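Alkaline serine protease (Pseudoalteromonas sp., PDB 1Y9Z) probably hydrolyses peptide bonds in proteins as a cold-adapted, subtilisin-like serine protease of an Antarctic bacterium. Local coordinates at residues Gln195-Gly200 with Ala408-Gln413; Ala397-Ala402 with Thr414-Ile419; Ala155-Ala160 with Val174-Ala179; Asn183-Ala188 with Ser312-Leu317. All coordinates share one frame; numbering follows the deposited sequence.

Interaction 1 of 4, residues Gln195-Gly200 with Ala408-Gln413; sequences QVEISG and AGRDNQ. With NA (sodium ion), chain F; CA (calcium ion), chain D; NA (sodium ion), chain E.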
loop_
_atom_site.group_PDB
_atom_site.type_symbol
_atom_site.label_atom_id
_atom_site.label_comp_id
_atom_site.label_asym_id
_atom_site.label_seq_id
_atom_site.Cartn_x
_atom_site.Cartn_y
_atom_site.Cartn_z
ATOM N N GLN A 195 -15.421 7.204 -12.278
ATOM C CA GLN A 195 -15.918 6.818 -10.958
ATOM C C GLN A 195 -14.834 7.078 -9.908
ATOM O O GLN A 195 -15.155 7.296 -8.743
ATOM C CB GLN A 195 -16.304 5.336 -10.919
ATOM C CG GLN A 195 -17.696 5.008 -11.444
ATOM C CD GLN A 195 -18.809 5.408 -10.484
ATOM O OE1 GLN A 195 -18.686 5.251 -9.265
ATOM N NE2 GLN A 195 -19.911 5.906 -11.033
ATOM N N VAL A 196 -13.562 7.046 -10.314
ATOM C CA VAL A 196 -12.465 7.295 -9.376
ATOM C C VAL A 196 -12.817 8.572 -8.630
ATOM O O VAL A 196 -13.029 9.629 -9.230
ATOM C CB VAL A 196 -11.112 7.436 -10.102
ATOM C CG1 VAL A 196 -10.036 7.934 -9.129
ATOM C CG2 VAL A 196 -10.696 6.079 -10.657
ATOM N N GLU A 197 -12.864 8.459 -7.309
ATOM C CA GLU A 197 -13.299 9.548 -6.448
ATOM C C GLU A 197 -12.242 10.202 -5.565
ATOM O O GLU A 197 -12.284 11.411 -5.326
ATOM C CB GLU A 197 -14.426 8.997 -5.575
ATOM C CG GLU A 197 -15.383 9.999 -4.984
ATOM C CD GLU A 197 -16.592 9.304 -4.391
ATOM O OE1 GLU A 197 -17.118 8.378 -5.046
ATOM O OE2 GLU A 197 -17.021 9.676 -3.283
ATOM N N ILE A 198 -11.302 9.409 -5.075
ATOM C CA ILE A 198 -10.285 9.941 -4.185
ATOM C C ILE A 198 -9.041 9.066 -4.275
ATOM O O ILE A 198 -9.121 7.917 -4.711
ATOM C CB ILE A 198 -10.849 9.981 -2.741
ATOM C CG1 ILE A 198 -10.017 10.913 -1.865
ATOM C CG2 ILE A 198 -10.893 8.577 -2.153
ATOM C CD1 ILE A 198 -10.707 11.277 -0.560
ATOM N N SER A 199 -7.897 9.612 -3.875
ATOM C CA SER A 199 -6.637 8.886 -3.933
ATOM C C SER A 199 -6.024 8.614 -2.571
ATOM O O SER A 199 -6.298 9.312 -1.591
ATOM C CB SER A 199 -5.616 9.659 -4.768
ATOM O OG SER A 199 -6.062 9.838 -6.100
ATOM N N GLY A 200 -5.184 7.587 -2.533
ATOM C CA GLY A 200 -4.497 7.228 -1.310
ATOM C C GLY A 200 -3.145 6.634 -1.647
ATOM O O GLY A 200 -2.887 6.291 -2.803
ATOM N N ALA A 408 -5.979 20.419 -12.654
ATOM C CA ALA A 408 -6.923 21.087 -11.766
ATOM C C ALA A 408 -8.309 20.461 -11.848
ATOM O O ALA A 408 -8.795 20.140 -12.935
ATOM C CB ALA A 408 -7.001 22.571 -12.113
ATOM N N GLY A 409 -8.941 20.294 -10.690
ATOM C CA GLY A 409 -10.270 19.716 -10.642
ATOM C C GLY A 409 -10.266 18.201 -10.629
ATOM O O GLY A 409 -9.216 17.567 -10.705
ATOM N N ARG A 410 -11.453 17.615 -10.537
ATOM C CA ARG A 410 -11.569 16.167 -10.516
ATOM C C ARG A 410 -11.089 15.574 -11.836
ATOM O O ARG A 410 -11.392 16.099 -12.905
ATOM C CB ARG A 410 -13.024 15.757 -10.276
ATOM C CG ARG A 410 -13.223 14.254 -10.163
ATOM C CD ARG A 410 -14.683 13.888 -9.936
ATOM N NE ARG A 410 -14.832 12.453 -9.707
ATOM C CZ ARG A 410 -15.933 11.872 -9.240
ATOM N NH1 ARG A 410 -15.964 10.558 -9.066
ATOM N NH2 ARG A 410 -17.001 12.601 -8.941
ATOM N N ASP A 411 -10.316 14.495 -11.759
ATOM C CA ASP A 411 -9.846 13.816 -12.960
ATOM C C ASP A 411 -9.975 12.310 -12.761
ATOM O O ASP A 411 -10.129 11.839 -11.629
ATOM C CB ASP A 411 -8.401 14.211 -13.312
ATOM C CG ASP A 411 -7.441 14.047 -12.155
ATOM O OD1 ASP A 411 -7.093 15.066 -11.522
ATOM O OD2 ASP A 411 -7.042 12.897 -11.883
ATOM N N ASN A 412 -9.931 11.560 -13.857
ATOM C CA ASN A 412 -10.088 10.107 -13.803
ATOM C C ASN A 412 -8.932 9.362 -13.150
ATOM O O ASN A 412 -9.099 8.228 -12.698
ATOM C CB ASN A 412 -10.311 9.540 -15.209
ATOM C CG ASN A 412 -11.643 9.957 -15.815
ATOM O OD1 ASN A 412 -12.021 9.468 -16.880
ATOM N ND2 ASN A 412 -12.355 10.859 -15.146
ATOM N N GLN A 413 -7.760 9.983 -13.110
ATOM C CA GLN A 413 -6.600 9.341 -12.502
ATOM C C GLN A 413 -6.576 9.413 -10.979
ATOM O O GLN A 413 -6.313 8.411 -10.310
ATOM C CB GLN A 413 -5.303 9.956 -13.039
ATOM C CG GLN A 413 -4.926 9.507 -14.441
ATOM C CD GLN A 413 -5.802 10.109 -15.522
ATOM O OE1 GLN A 413 -6.005 9.501 -16.574
ATOM N NE2 GLN A 413 -6.311 11.312 -15.280
HETATM NA NA NA F . -16.696 6.318 -6.833
HETATM CA CA CA D . -7.088 16.951 -10.161
HETATM NA NA NA E . -18.110 4.430 -7.101
HETATM O O HOH W 1 -13.245 10.678 -11.860
HETATM O O HOH W 2 -18.201 9.593 -7.547
HETATM O O HOH W 3 -7.333 15.324 -8.399
#
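Arg-410 reaches across to Val-196 with its chain extended from CG to NE and lays the rim of its guanidinium against the backbone. NH1 donates to Val-196 O at 3.1 Å, standing 58° out of the carbonyl plane while the oxygen lies close to the guanidinium plane; a second, weak bond runs from NE to the same oxygen. Water 1 accepts from NE and lies 2.8 Å from Val-196 O, to which it can donate. The Glu-197 carboxylate, turned 57° from the guanidinium, does not touch it: OE1 and NH1 are 4.7 Å apart, joined by water 2, which accepts from NH1 and donates to OE1. That same OE1 binds a sodium ion at 2.8 Å, and OE2 forms a salt bridge with Arg-395. Val-196 sets CG2 against the backbone carbonyl of Asn-412, 3.4 Å from O. On either side of Arg-410 in sequence, Gly-409 O and Asp-411 OD1 bind the calcium ion, its site completed by Asp-404, Leu-405, Val-407 and a water; Asp-411 OD2 accepts from Thr-414 N. The calcium-bound loop between helices 391-401 and 421-430 lies against strand 196-201, next to strand 174-180 in the subtilisin-like parallel sheet.

Interaction 2 of 4, residues Ala397-Ala402 with Thr414-Ile419; sequences ALNATA and TGYGMI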
loop_
_atom_site.group_PDB
_atom_site.type_symbol
_atom_site.label_atom_id
_atom_site.label_comp_id
_atom_site.label_asym_id
_atom_site.label_seq_id
_atom_site.Cartn_x
_atom_site.Cartn_y
_atom_site.Cartn_z
ATOM N N ALA A 397 -17.517 15.077 2.832
ATOM C CA ALA A 397 -16.466 15.787 3.547
ATOM C C ALA A 397 -15.090 15.379 3.031
ATOM O O ALA A 397 -14.214 16.221 2.836
ATOM C CB ALA A 397 -16.568 15.510 5.040
ATOM N N LEU A 398 -14.897 14.084 2.805
ATOM C CA LEU A 398 -13.615 13.595 2.311
ATOM C C LEU A 398 -13.313 14.160 0.923
ATOM O O LEU A 398 -12.193 14.585 0.643
ATOM C CB LEU A 398 -13.615 12.063 2.265
ATOM C CG LEU A 398 -13.830 11.344 3.602
ATOM C CD1 LEU A 398 -13.877 9.843 3.374
ATOM C CD2 LEU A 398 -12.712 11.703 4.572
ATOM N N ASN A 399 -14.321 14.174 0.059
ATOM C CA ASN A 399 -14.155 14.684 -1.296
ATOM C C ASN A 399 -13.930 16.192 -1.319
ATOM O O ASN A 399 -13.091 16.696 -2.067
ATOM C CB ASN A 399 -15.388 14.343 -2.131
ATOM C CG ASN A 399 -15.507 12.861 -2.413
ATOM O OD1 ASN A 399 -16.590 12.358 -2.720
ATOM N ND2 ASN A 399 -14.390 12.155 -2.322
ATOM N N ALA A 400 -14.681 16.908 -0.490
ATOM C CA ALA A 400 -14.575 18.360 -0.434
ATOM C C ALA A 400 -13.244 18.856 0.118
ATOM O O ALA A 400 -12.831 19.978 -0.175
ATOM C CB ALA A 400 -15.716 18.926 0.396
ATOM N N THR A 401 -12.569 18.026 0.909
ATOM C CA THR A 401 -11.305 18.431 1.511
ATOM C C THR A 401 -10.061 17.731 0.979
ATOM O O THR A 401 -8.959 17.976 1.466
ATOM C CB THR A 401 -11.342 18.246 3.037
ATOM O OG1 THR A 401 -11.530 16.860 3.346
ATOM C CG2 THR A 401 -12.481 19.056 3.639
ATOM N N ALA A 402 -10.228 16.867 -0.015
ATOM C CA ALA A 402 -9.087 16.166 -0.591
ATOM C C ALA A 402 -8.176 17.174 -1.288
ATOM O O ALA A 402 -8.647 18.186 -1.811
ATOM C CB ALA A 402 -9.567 15.116 -1.585
ATOM N N THR A 414 -6.869 10.588 -10.435
ATOM C CA THR A 414 -6.810 10.799 -8.991
ATOM C C THR A 414 -8.102 11.238 -8.297
ATOM O O THR A 414 -8.106 11.474 -7.086
ATOM C CB THR A 414 -5.715 11.834 -8.666
ATOM O OG1 THR A 414 -6.049 13.093 -9.270
ATOM C CG2 THR A 414 -4.371 11.369 -9.210
ATOM N N GLY A 415 -9.194 11.339 -9.048
ATOM C CA GLY A 415 -10.447 11.767 -8.452
ATOM C C GLY A 415 -10.315 13.189 -7.931
ATOM O O GLY A 415 -9.775 14.055 -8.618
ATOM N N TYR A 416 -10.803 13.436 -6.720
ATOM C CA TYR A 416 -10.708 14.767 -6.131
ATOM C C TYR A 416 -9.320 15.031 -5.555
ATOM O O TYR A 416 -9.004 16.159 -5.177
ATOM C CB TYR A 416 -11.777 14.947 -5.052
ATOM C CG TYR A 416 -13.167 15.082 -5.626
ATOM C CD1 TYR A 416 -13.510 16.181 -6.417
ATOM C CD2 TYR A 416 -14.131 14.100 -5.410
ATOM C CE1 TYR A 416 -14.779 16.296 -6.977
ATOM C CE2 TYR A 416 -15.404 14.205 -5.969
ATOM C CZ TYR A 416 -15.719 15.304 -6.751
ATOM O OH TYR A 416 -16.971 15.398 -7.318
ATOM N N GLY A 417 -8.493 13.994 -5.492
ATOM C CA GLY A 417 -7.147 14.173 -4.978
ATOM C C GLY A 417 -6.791 13.304 -3.790
ATOM O O GLY A 417 -7.459 12.311 -3.503
ATOM N N MET A 418 -5.728 13.694 -3.094
ATOM C CA MET A 418 -5.250 12.955 -1.934
ATOM C C MET A 418 -6.117 13.203 -0.708
ATOM O O MET A 418 -6.385 14.350 -0.349
ATOM C CB MET A 418 -3.806 13.355 -1.624
ATOM C CG MET A 418 -3.155 12.506 -0.551
ATOM S SD MET A 418 -2.912 10.811 -1.110
ATOM C CE MET A 418 -1.210 10.534 -0.626
ATOM N N ILE A 419 -6.554 12.125 -0.065
ATOM C CA ILE A 419 -7.383 12.243 1.125
ATOM C C ILE A 419 -6.618 13.036 2.189
ATOM O O ILE A 419 -5.403 12.897 2.327
ATOM C CB ILE A 419 -7.780 10.845 1.661
ATOM C CG1 ILE A 419 -8.809 10.989 2.783
ATOM C CG2 ILE A 419 -6.539 10.085 2.122
ATOM C CD1 ILE A 419 -9.521 9.698 3.127
#
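Tyr-416 sets its ring beside Asn-399 on the last turns of helix 391-401. Its CG lies anti to the carbonyl carbon and beside the backbone N (chi1 -72°), and ring atom CD2 comes 3.5 Å from Asn-399 CB. The amide plane of Asn-399 is turned 40° from the ring, an oblique meeting rather than a stack. At its far end the tyrosine OH has a weak hydrogen bond with Arg-410. Ala-402, just past the helix, points its methyl at the turn: CB is 4.1 Å from Tyr-416 CB and 3.5 Å from Met-418 O. On the other flank Ile-419 sends CG1 anti to its backbone N (chi1 -172°), which starts its chain back to the helix; there CD1 meets Leu-398 CD2 at 4.0 Å, the two side chains side by side and pointing the same way. A type II' turn from Thr-414 to Gly-417, closed by Gly-417 N to Thr-414 O at 3.0 Å, shapes this loop, with glycines at the positive-phi positions 415 and 417. The calcium-bound loop joins the helix end to the turn. Leu-398, Ala-402 and Ile-419 all pack on Ile-198 of strand 196-201, Leu-398 also reaches Met-175 of strand 174-180, and Thr-401 lies against helix 421-430.

Interaction 3 of 4, residues Ala155-Ala160 with Val174-Ala179; sequences AAAGNA and VMSVAA. With NA (sodium ion), chain F; NA (sodium ion), chain E; PMS (phenylmethanesulfonic acid), chain H.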
loop_
_atom_site.group_PDB
_atom_site.type_symbol
_atom_site.label_atom_id
_atom_site.label_comp_id
_atom_site.label_asym_id
_atom_site.label_seq_id
_atom_site.Cartn_x
_atom_site.Cartn_y
_atom_site.Cartn_z
ATOM N N ALA A 155 -13.919 1.035 -1.908
ATOM C CA ALA A 155 -13.268 -0.062 -2.620
ATOM C C ALA A 155 -12.182 0.387 -3.592
ATOM O O ALA A 155 -12.132 1.549 -4.005
ATOM C CB ALA A 155 -14.317 -0.887 -3.359
ATOM N N ALA A 156 -11.332 -0.561 -3.974
ATOM C CA ALA A 156 -10.209 -0.314 -4.878
ATOM C C ALA A 156 -10.593 -0.199 -6.350
ATOM O O ALA A 156 -11.368 -1.001 -6.866
ATOM C CB ALA A 156 -9.168 -1.414 -4.706
ATOM N N ALA A 157 -10.017 0.790 -7.028
ATOM C CA ALA A 157 -10.305 1.008 -8.443
ATOM C C ALA A 157 -9.741 -0.082 -9.353
ATOM O O ALA A 157 -10.239 -0.283 -10.458
ATOM C CB ALA A 157 -9.777 2.367 -8.876
ATOM N N GLY A 158 -8.707 -0.784 -8.898
ATOM C CA GLY A 158 -8.113 -1.837 -9.711
ATOM C C GLY A 158 -6.741 -1.472 -10.248
ATOM O O GLY A 158 -6.430 -0.291 -10.418
ATOM N N ASN A 159 -5.927 -2.485 -10.545
ATOM C CA ASN A 159 -4.567 -2.255 -11.030
ATOM C C ASN A 159 -4.297 -2.677 -12.469
ATOM O O ASN A 159 -3.144 -2.921 -12.827
ATOM C CB ASN A 159 -3.566 -2.978 -10.127
ATOM C CG ASN A 159 -3.861 -2.788 -8.656
ATOM O OD1 ASN A 159 -4.154 -1.682 -8.205
ATOM N ND2 ASN A 159 -3.771 -3.872 -7.891
ATOM N N ALA A 160 -5.338 -2.738 -13.296
ATOM C CA ALA A 160 -5.178 -3.164 -14.686
ATOM C C ALA A 160 -4.522 -2.143 -15.618
ATOM O O ALA A 160 -4.246 -2.451 -16.781
ATOM C CB ALA A 160 -6.527 -3.590 -15.248
ATOM N N VAL A 174 -20.435 3.424 -3.814
ATOM C CA VAL A 174 -19.112 3.092 -3.292
ATOM C C VAL A 174 -18.040 4.086 -3.722
ATOM O O VAL A 174 -18.051 4.563 -4.859
ATOM C CB VAL A 174 -18.691 1.684 -3.791
ATOM C CG1 VAL A 174 -17.361 1.274 -3.181
ATOM C CG2 VAL A 174 -19.779 0.670 -3.469
ATOM N N MET A 175 -17.119 4.402 -2.813
ATOM C CA MET A 175 -16.024 5.309 -3.144
ATOM C C MET A 175 -14.947 4.515 -3.875
ATOM O O MET A 175 -14.407 3.549 -3.331
ATOM C CB MET A 175 -15.401 5.922 -1.884
ATOM C CG MET A 175 -16.305 6.835 -1.084
ATOM S SD MET A 175 -15.388 7.663 0.241
ATOM C CE MET A 175 -14.689 9.051 -0.649
ATOM N N SER A 176 -14.643 4.909 -5.110
ATOM C CA SER A 176 -13.608 4.239 -5.890
ATOM C C SER A 176 -12.279 4.920 -5.579
ATOM O O SER A 176 -12.113 6.116 -5.820
ATOM C CB SER A 176 -13.913 4.345 -7.383
ATOM O OG SER A 176 -12.875 3.758 -8.146
ATOM N N VAL A 177 -11.331 4.148 -5.058
ATOM C CA VAL A 177 -10.030 4.675 -4.658
ATOM C C VAL A 177 -8.876 4.389 -5.612
ATOM O O VAL A 177 -8.647 3.242 -6.000
ATOM C CB VAL A 177 -9.645 4.126 -3.266
ATOM C CG1 VAL A 177 -8.300 4.693 -2.829
ATOM C CG2 VAL A 177 -10.726 4.472 -2.258
ATOM N N ALA A 178 -8.145 5.446 -5.965
ATOM C CA ALA A 178 -6.986 5.354 -6.847
ATOM C C ALA A 178 -5.700 5.373 -6.023
ATOM O O ALA A 178 -5.701 5.768 -4.851
ATOM C CB ALA A 178 -6.984 6.516 -7.831
ATOM N N ALA A 179 -4.603 4.957 -6.647
ATOM C CA ALA A 179 -3.305 4.911 -5.982
ATOM C C ALA A 179 -2.315 5.930 -6.533
ATOM O O ALA A 179 -2.247 6.152 -7.743
ATOM C CB ALA A 179 -2.709 3.510 -6.116
HETATM NA NA NA F . -16.696 6.318 -6.833
HETATM NA NA NA E . -18.110 4.430 -7.101
HETATM C C PMS H . -6.302 -6.233 -5.864
HETATM S S PMS H . -6.860 -4.601 -5.315
HETATM C C1 PMS H . -7.384 -7.336 -5.740
HETATM C C2 PMS H . -8.248 -7.569 -6.870
HETATM C C3 PMS H . -9.260 -8.579 -6.800
HETATM C C4 PMS H . -9.372 -9.336 -5.569
HETATM C C5 PMS H . -8.526 -9.112 -4.455
HETATM C C6 PMS H . -7.501 -8.114 -4.480
HETATM O O2S PMS H . -8.263 -4.467 -5.692
HETATM O O1S PMS H . -6.072 -3.575 -5.957
#
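Ala-155 and Ala-156 pair in parallel with Ser-176 and Val-177, two neighbouring strands of the central sheet in the subtilisin-like alpha/beta fold. Three backbone hydrogen bonds make the ladder: Ala-155 N to Met-175 O at 2.9 Å, nearly straight at 172°; Val-177 N to Ala-155 O, also 2.9 Å; and Ala-157 N to Val-177 O at 3.0 Å, where the donor is tilted 26° from the carbonyl plane as strand 152-156 gives way to a loop. Ala-155 and Ser-176 share one face of the sheet, Ala-156 and Val-177 the other, where both pack on helix 368-385. At the start of the pairing Val-174 puts CG1 anti to its backbone N (chi1 -176°), and that methyl meets Ala-155 CB at 3.7 Å. Ser-176 OG approaches the methyl of Ala-157 to 3.5 Å. Val-174 O turns to the metals and binds both sodium ions, sharing one with Gln-195 and Glu-197 and the other with Ala-169, Tyr-171 and Gln-195. The opposite end of the contact runs into the active-site region, where phenylmethanesulfonic acid is bound. In subtilases an asparagine following this strand contributes to the oxyanion hole, and Asn-159 is consistent with that role. Its OD1 accepts a hydrogen bond from Thr-368 N, which orients the amide, while ND2 makes a weak hydrogen bond to the ligand's O1S at 3.0 Å.

Interaction 4 of 4, residues Asn183-Ala188 with Ser312-Leu317; sequences NLDHAA and SALPGL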
loop_
_atom_site.group_PDB
_atom_site.type_symbol
_atom_site.label_atom_id
_atom_site.label_comp_id
_atom_site.label_asym_id
_atom_site.label_seq_id
_atom_site.Cartn_x
_atom_site.Cartn_y
_atom_site.Cartn_z
ATOM N N ASN A 183 5.379 10.850 -4.255
ATOM C CA ASN A 183 5.589 12.171 -4.841
ATOM C C ASN A 183 4.219 12.662 -5.299
ATOM O O ASN A 183 4.097 13.707 -5.938
ATOM C CB ASN A 183 6.536 12.119 -6.042
ATOM C CG ASN A 183 6.889 13.510 -6.558
ATOM O OD1 ASN A 183 7.368 14.356 -5.804
ATOM N ND2 ASN A 183 6.650 13.747 -7.841
ATOM N N LEU A 184 3.198 11.880 -4.957
ATOM C CA LEU A 184 1.809 12.165 -5.299
ATOM C C LEU A 184 1.521 11.970 -6.779
ATOM O O LEU A 184 0.538 12.486 -7.306
ATOM C CB LEU A 184 1.428 13.582 -4.861
ATOM C CG LEU A 184 1.506 13.808 -3.348
ATOM C CD1 LEU A 184 1.064 15.223 -3.019
ATOM C CD2 LEU A 184 0.626 12.793 -2.630
ATOM N N ASP A 185 2.383 11.217 -7.451
ATOM C CA ASP A 185 2.182 10.936 -8.861
ATOM C C ASP A 185 1.238 9.749 -8.999
ATOM O O ASP A 185 1.278 8.811 -8.200
ATOM C CB ASP A 185 3.510 10.614 -9.547
ATOM C CG ASP A 185 4.387 11.834 -9.719
ATOM O OD1 ASP A 185 3.906 12.832 -10.294
ATOM O OD2 ASP A 185 5.556 11.795 -9.285
ATOM N N HIS A 186 0.383 9.803 -10.014
ATOM C CA HIS A 186 -0.566 8.732 -10.278
ATOM C C HIS A 186 0.185 7.436 -10.578
ATOM O O HIS A 186 1.114 7.418 -11.382
ATOM C CB HIS A 186 -1.456 9.129 -11.465
ATOM C CG HIS A 186 -2.281 8.008 -12.018
ATOM N ND1 HIS A 186 -2.020 7.426 -13.240
ATOM C CD2 HIS A 186 -3.366 7.369 -11.520
ATOM C CE1 HIS A 186 -2.910 6.477 -13.472
ATOM N NE2 HIS A 186 -3.738 6.422 -12.444
ATOM N N ALA A 187 -0.212 6.356 -9.912
ATOM C CA ALA A 187 0.416 5.057 -10.122
ATOM C C ALA A 187 0.041 4.555 -11.512
ATOM O O ALA A 187 -1.138 4.494 -11.859
ATOM C CB ALA A 187 -0.053 4.075 -9.060
ATOM N N ALA A 188 1.044 4.181 -12.298
ATOM C CA ALA A 188 0.811 3.718 -13.660
ATOM C C ALA A 188 -0.220 2.600 -13.779
ATOM O O ALA A 188 -0.936 2.513 -14.779
ATOM C CB ALA A 188 2.129 3.277 -14.294
ATOM N N SER A 312 14.154 12.012 -11.803
ATOM C CA SER A 312 13.273 13.171 -11.688
ATOM C C SER A 312 11.858 12.963 -12.233
ATOM O O SER A 312 10.927 13.652 -11.816
ATOM C CB SER A 312 13.910 14.381 -12.377
ATOM O OG SER A 312 14.113 14.128 -13.754
ATOM N N ALA A 313 11.696 12.023 -13.159
ATOM C CA ALA A 313 10.384 11.744 -13.742
ATOM C C ALA A 313 9.408 11.197 -12.696
ATOM O O ALA A 313 8.239 11.582 -12.661
ATOM C CB ALA A 313 10.527 10.757 -14.892
ATOM N N LEU A 314 9.895 10.285 -11.860
ATOM C CA LEU A 314 9.098 9.682 -10.792
ATOM C C LEU A 314 9.994 9.607 -9.560
ATOM O O LEU A 314 10.482 8.535 -9.197
ATOM C CB LEU A 314 8.633 8.275 -11.183
ATOM C CG LEU A 314 7.481 8.144 -12.183
ATOM C CD1 LEU A 314 7.238 6.670 -12.481
ATOM C CD2 LEU A 314 6.223 8.787 -11.613
ATOM N N PRO A 315 10.214 10.753 -8.897
ATOM C CA PRO A 315 11.057 10.865 -7.702
ATOM C C PRO A 315 10.574 10.137 -6.450
ATOM O O PRO A 315 11.339 9.960 -5.501
ATOM C CB PRO A 315 11.150 12.373 -7.496
ATOM C CG PRO A 315 9.807 12.841 -7.948
ATOM C CD PRO A 315 9.599 12.054 -9.223
ATOM N N GLY A 316 9.314 9.717 -6.442
ATOM C CA GLY A 316 8.789 9.019 -5.281
ATOM C C GLY A 316 9.392 7.640 -5.100
ATOM O O GLY A 316 10.139 7.160 -5.952
ATOM N N LEU A 317 9.065 6.993 -3.987
ATOM C CA LEU A 317 9.585 5.660 -3.719
ATOM C C LEU A 317 8.920 4.637 -4.636
ATOM O O LEU A 317 7.691 4.507 -4.657
ATOM C CB LEU A 317 9.346 5.279 -2.256
ATOM C CG LEU A 317 9.889 3.920 -1.809
ATOM C CD1 LEU A 317 11.405 3.893 -1.944
ATOM C CD2 LEU A 317 9.483 3.668 -0.367
HETATM O O HOH W 4 7.148 9.677 -8.340
#
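Asp-185 OD2 is gripped twice, by the amide of Asn-183 in its own loop and by a water that carries the contact over to Gly-316. Asn-183 ND2 donates at 2.7 Å along an almost straight line, 176° at the hydrogen; the oxygen lies in the amide plane, whereas the donor sits above the carboxylate plane, 37° out of it. Water 4 donates to the same OD2 and accepts from Gly-316 N at 2.9 Å, a single-water bridge between the two loops. The negative carboxylate would be expected to polarise both donors. Held in this way, the Asn-183 amide meets the ring of Pro-315 obliquely, with Pro-315 CG 3.3 Å from ND2 and about as near to the amide carbon. Asn-183 CG lies anti to the backbone N (chi1 -173°), which starts the side chain toward the proline. The Asp-185 side chain crosses that of Pro-315 at about a right angle and that of Leu-314 obliquely; Leu-314 brings CD2 to 3.9 Å from Asp-185 CB and OD2. At Gly-316 the backbones come close, its CA 4.5 Å from that of Asn-183, a closeness that the lack of a side chain at Gly-316 permits. Asp-181 steadies the first loop by accepting from the backbone N of Asn-183 and of Asp-185, and Ser-182 OG bonds directly to Leu-317 N. This is a small, water-bridged meeting of surface loops: one follows strand 174-180 of the subtilisin-like catalytic sheet, the other follows strand 305-309 of the inserted beta-barrel domain.

Overall arrangement
Following the chain, interaction 3 comes first, closing the short sodium-binding loop between strands 152-156 and 174-180. The loop after the second strand then enters interaction 4, whose partner lies 124 residues on in the inserted domain. Before that partner is reached, strand 196-201 opens interaction 1, so the two long-range contacts cross. Interaction 1 closes at the calcium-bound loop, and interaction 2 crosses it in turn, its segments flanking 408-413. Strand 196-201 links interactions 1, 2 and 3: it pairs with 174-180 through Glu-197 and Ser-176, and bonds to the turn of interaction 2 through Ser-199. Met-418 against Leu-184 links interactions 2 and 4.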